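Local coordinates for ferredoxin, 2Fe-2S (Aquifex aeolicus, PDB 1M2D), which carries a single [2Fe-2S] cluster on a thioredoxin-like fold and serves as an electron-transfer protein, forming a homodimer in solution, at residues 29-34 with 48-53. The protein carries 1 engineered substitution. Sequence-based numbering, arbitrary orientation.
Sequences EVFQAF and TVITPT
F31 and F34 of helix 27-40 pack against I50 and P52 of strand 48-53 in a largely apolar, mostly buried helix-on-sheet contact of the thioredoxin-like fold. Strand 48-53, the edge strand of the chain's own sheet, lies parallel to strand 4-9; helix 27-40 links the two in a beta-alpha-beta crossover. Helix and strand run nearly antiparallel, at 161°, with the short axes 9.2 Å apart. F31 holds CG anti to its backbone N (chi1 174°), and its ring reaches the strand with CD1, CE1 and CZ. P52 CB lies over one face of that ring, in a CH-pi contact 4.0 Å from the centroid, displaced toward the rim. P52 CD, on the same side but beyond the rim, is 3.6 Å from F31 CE1, which also rests against the T51-P52 peptide. I50 meets both phenylalanines. Its CG2 branch, anti to the backbone N, sits 3.7 Å from F31 CE1 and 3.8 Å from F34 CB, while CD1 approaches F34 CB at 4.0 Å. The F34 side chain crosses I50 at about a right angle and also touches V82 and I85 of helix 82-91. I50 also touches V6 of strand 4-9 and M35 and I38 of helix 27-40. An alanine in place of F31 would probably open a gap beside P52 and I50, leaving P52 CB without the ring face and I50 CG2 without the ring atoms CE1 and CD1. T51 turns away and bonds through OG1 to H5 NE2, and the P52 backbone hydrogen-bonds to the second subunit. With no hydrogen bond across the 29-34 and 48-53 segments, helix and strand are held here by shape fit and dispersion, with the P52 side chain about 11 Å from the cluster.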
loop_
_atom_site.group_PDB
_atom_site.type_symbol
_atom_site.label_atom_id
_atom_site.label_comp_id
_atom_site.label_asym_id
_atom_site.label_seq_id
_atom_site.Cartn_x
_atom_site.Cartn_y
_atom_site.Cartn_z
ATOM N N GLU A 29 -1.537 -7.062 -14.833
ATOM C CA GLU A 29 -0.483 -6.919 -15.834
ATOM C C GLU A 29 0.373 -5.666 -15.579
ATOM O O GLU A 29 1.581 -5.654 -15.844
ATOM C CB GLU A 29 -1.052 -6.884 -17.242
ATOM C CG GLU A 29 -1.581 -8.272 -17.543
ATOM C CD GLU A 29 -2.944 -8.507 -17.037
ATOM O OE1 GLU A 29 -3.669 -7.663 -16.493
ATOM O OE2 GLU A 29 -3.297 -9.698 -17.219
ATOM N N VAL A 30 -0.196 -4.630 -15.029
ATOM C CA VAL A 30 0.527 -3.440 -14.559
ATOM C C VAL A 30 1.511 -3.809 -13.449
ATOM O O VAL A 30 2.682 -3.482 -13.463
ATOM C CB VAL A 30 -0.413 -2.346 -14.102
ATOM C CG1 VAL A 30 0.335 -1.177 -13.455
ATOM C CG2 VAL A 30 -1.210 -1.852 -15.292
ATOM N N PHE A 31 0.993 -4.524 -12.441
ATOM C CA PHE A 31 1.788 -4.961 -11.301
ATOM C C PHE A 31 2.943 -5.804 -11.825
ATOM O O PHE A 31 4.114 -5.656 -11.480
ATOM C CB PHE A 31 0.949 -5.736 -10.283
ATOM C CG PHE A 31 1.730 -6.346 -9.156
ATOM C CD1 PHE A 31 2.274 -5.538 -8.166
ATOM C CD2 PHE A 31 1.946 -7.710 -9.073
ATOM C CE1 PHE A 31 3.021 -6.076 -7.151
ATOM C CE2 PHE A 31 2.729 -8.247 -8.057
ATOM C CZ PHE A 31 3.267 -7.450 -7.128
ATOM N N GLN A 32 2.687 -6.772 -12.672
ATOM C CA GLN A 32 3.682 -7.651 -13.281
ATOM C C GLN A 32 4.741 -6.805 -14.018
ATOM O O GLN A 32 5.922 -7.066 -13.921
ATOM C CB GLN A 32 3.024 -8.596 -14.251
ATOM C CG GLN A 32 3.715 -9.578 -15.184
ATOM C CD GLN A 32 2.601 -10.512 -15.659
ATOM O OE1 GLN A 32 1.716 -10.035 -16.378
ATOM N NE2 GLN A 32 2.586 -11.763 -15.222
ATOM N N ALA A 33 4.329 -5.820 -14.774
ATOM C CA ALA A 33 5.262 -4.977 -15.533
ATOM C C ALA A 33 6.181 -4.180 -14.603
ATOM O O ALA A 33 7.391 -4.108 -14.880
ATOM C CB ALA A 33 4.543 -4.054 -16.467
ATOM N N PHE A 34 5.643 -3.671 -13.525
ATOM C CA PHE A 34 6.506 -3.033 -12.521
ATOM C C PHE A 34 7.519 -4.009 -11.897
ATOM O O PHE A 34 8.678 -3.731 -11.835
ATOM C CB PHE A 34 5.758 -2.347 -11.362
ATOM C CG PHE A 34 5.228 -0.952 -11.654
ATOM C CD1 PHE A 34 3.890 -0.699 -11.839
ATOM C CD2 PHE A 34 6.113 0.128 -11.699
ATOM C CE1 PHE A 34 3.362 0.559 -12.044
ATOM C CE2 PHE A 34 5.587 1.384 -11.902
ATOM C CZ PHE A 34 4.236 1.615 -12.072
ATOM N N THR A 48 13.486 0.838 -4.637
ATOM C CA THR A 48 12.063 0.843 -5.016
ATOM C C THR A 48 11.436 -0.434 -4.505
ATOM O O THR A 48 12.031 -1.486 -4.556
ATOM C CB THR A 48 11.844 0.905 -6.538
ATOM O OG1 THR A 48 12.639 1.906 -7.097
ATOM C CG2 THR A 48 10.402 1.306 -6.771
ATOM N N VAL A 49 10.253 -0.342 -3.943
ATOM C CA VAL A 49 9.445 -1.498 -3.529
ATOM C C VAL A 49 8.121 -1.398 -4.270
ATOM O O VAL A 49 7.574 -0.303 -4.339
ATOM C CB VAL A 49 9.202 -1.560 -2.038
ATOM C CG1 VAL A 49 8.173 -2.609 -1.685
ATOM C CG2 VAL A 49 10.513 -1.937 -1.342
ATOM N N ILE A 50 7.609 -2.492 -4.781
ATOM C CA ILE A 50 6.367 -2.621 -5.490
ATOM C C ILE A 50 5.474 -3.531 -4.655
ATOM O O ILE A 50 5.822 -4.673 -4.398
ATOM C CB ILE A 50 6.463 -3.221 -6.928
ATOM C CG1 ILE A 50 7.597 -2.682 -7.764
ATOM C CG2 ILE A 50 5.127 -3.016 -7.625
ATOM C CD1 ILE A 50 7.509 -1.174 -7.968
ATOM N N THR A 51 4.319 -3.038 -4.241
ATOM C CA THR A 51 3.410 -3.745 -3.347
ATOM C C THR A 51 2.040 -3.837 -3.967
ATOM O O THR A 51 1.468 -2.824 -4.351
ATOM C CB THR A 51 3.307 -3.036 -1.977
ATOM O OG1 THR A 51 4.620 -2.921 -1.416
ATOM C CG2 THR A 51 2.391 -3.757 -1.032
ATOM N N PRO A 52 1.448 -5.052 -4.037
ATOM C CA PRO A 52 0.072 -5.187 -4.498
ATOM C C PRO A 52 -0.919 -4.915 -3.375
ATOM O O PRO A 52 -0.644 -5.282 -2.240
ATOM C CB PRO A 52 0.016 -6.682 -4.938
ATOM C CG PRO A 52 0.966 -7.359 -3.985
ATOM C CD PRO A 52 2.047 -6.354 -3.659
ATOM N N THR A 53 -2.056 -4.317 -3.717
ATOM C CA THR A 53 -3.026 -3.944 -2.709
ATOM C C THR A 53 -4.433 -4.322 -3.084
ATOM O O THR A 53 -4.767 -4.612 -4.240
ATOM C CB THR A 53 -3.051 -2.409 -2.413
ATOM O OG1 THR A 53 -3.707 -1.720 -3.466
ATOM C CG2 THR A 53 -1.641 -1.856 -2.317
#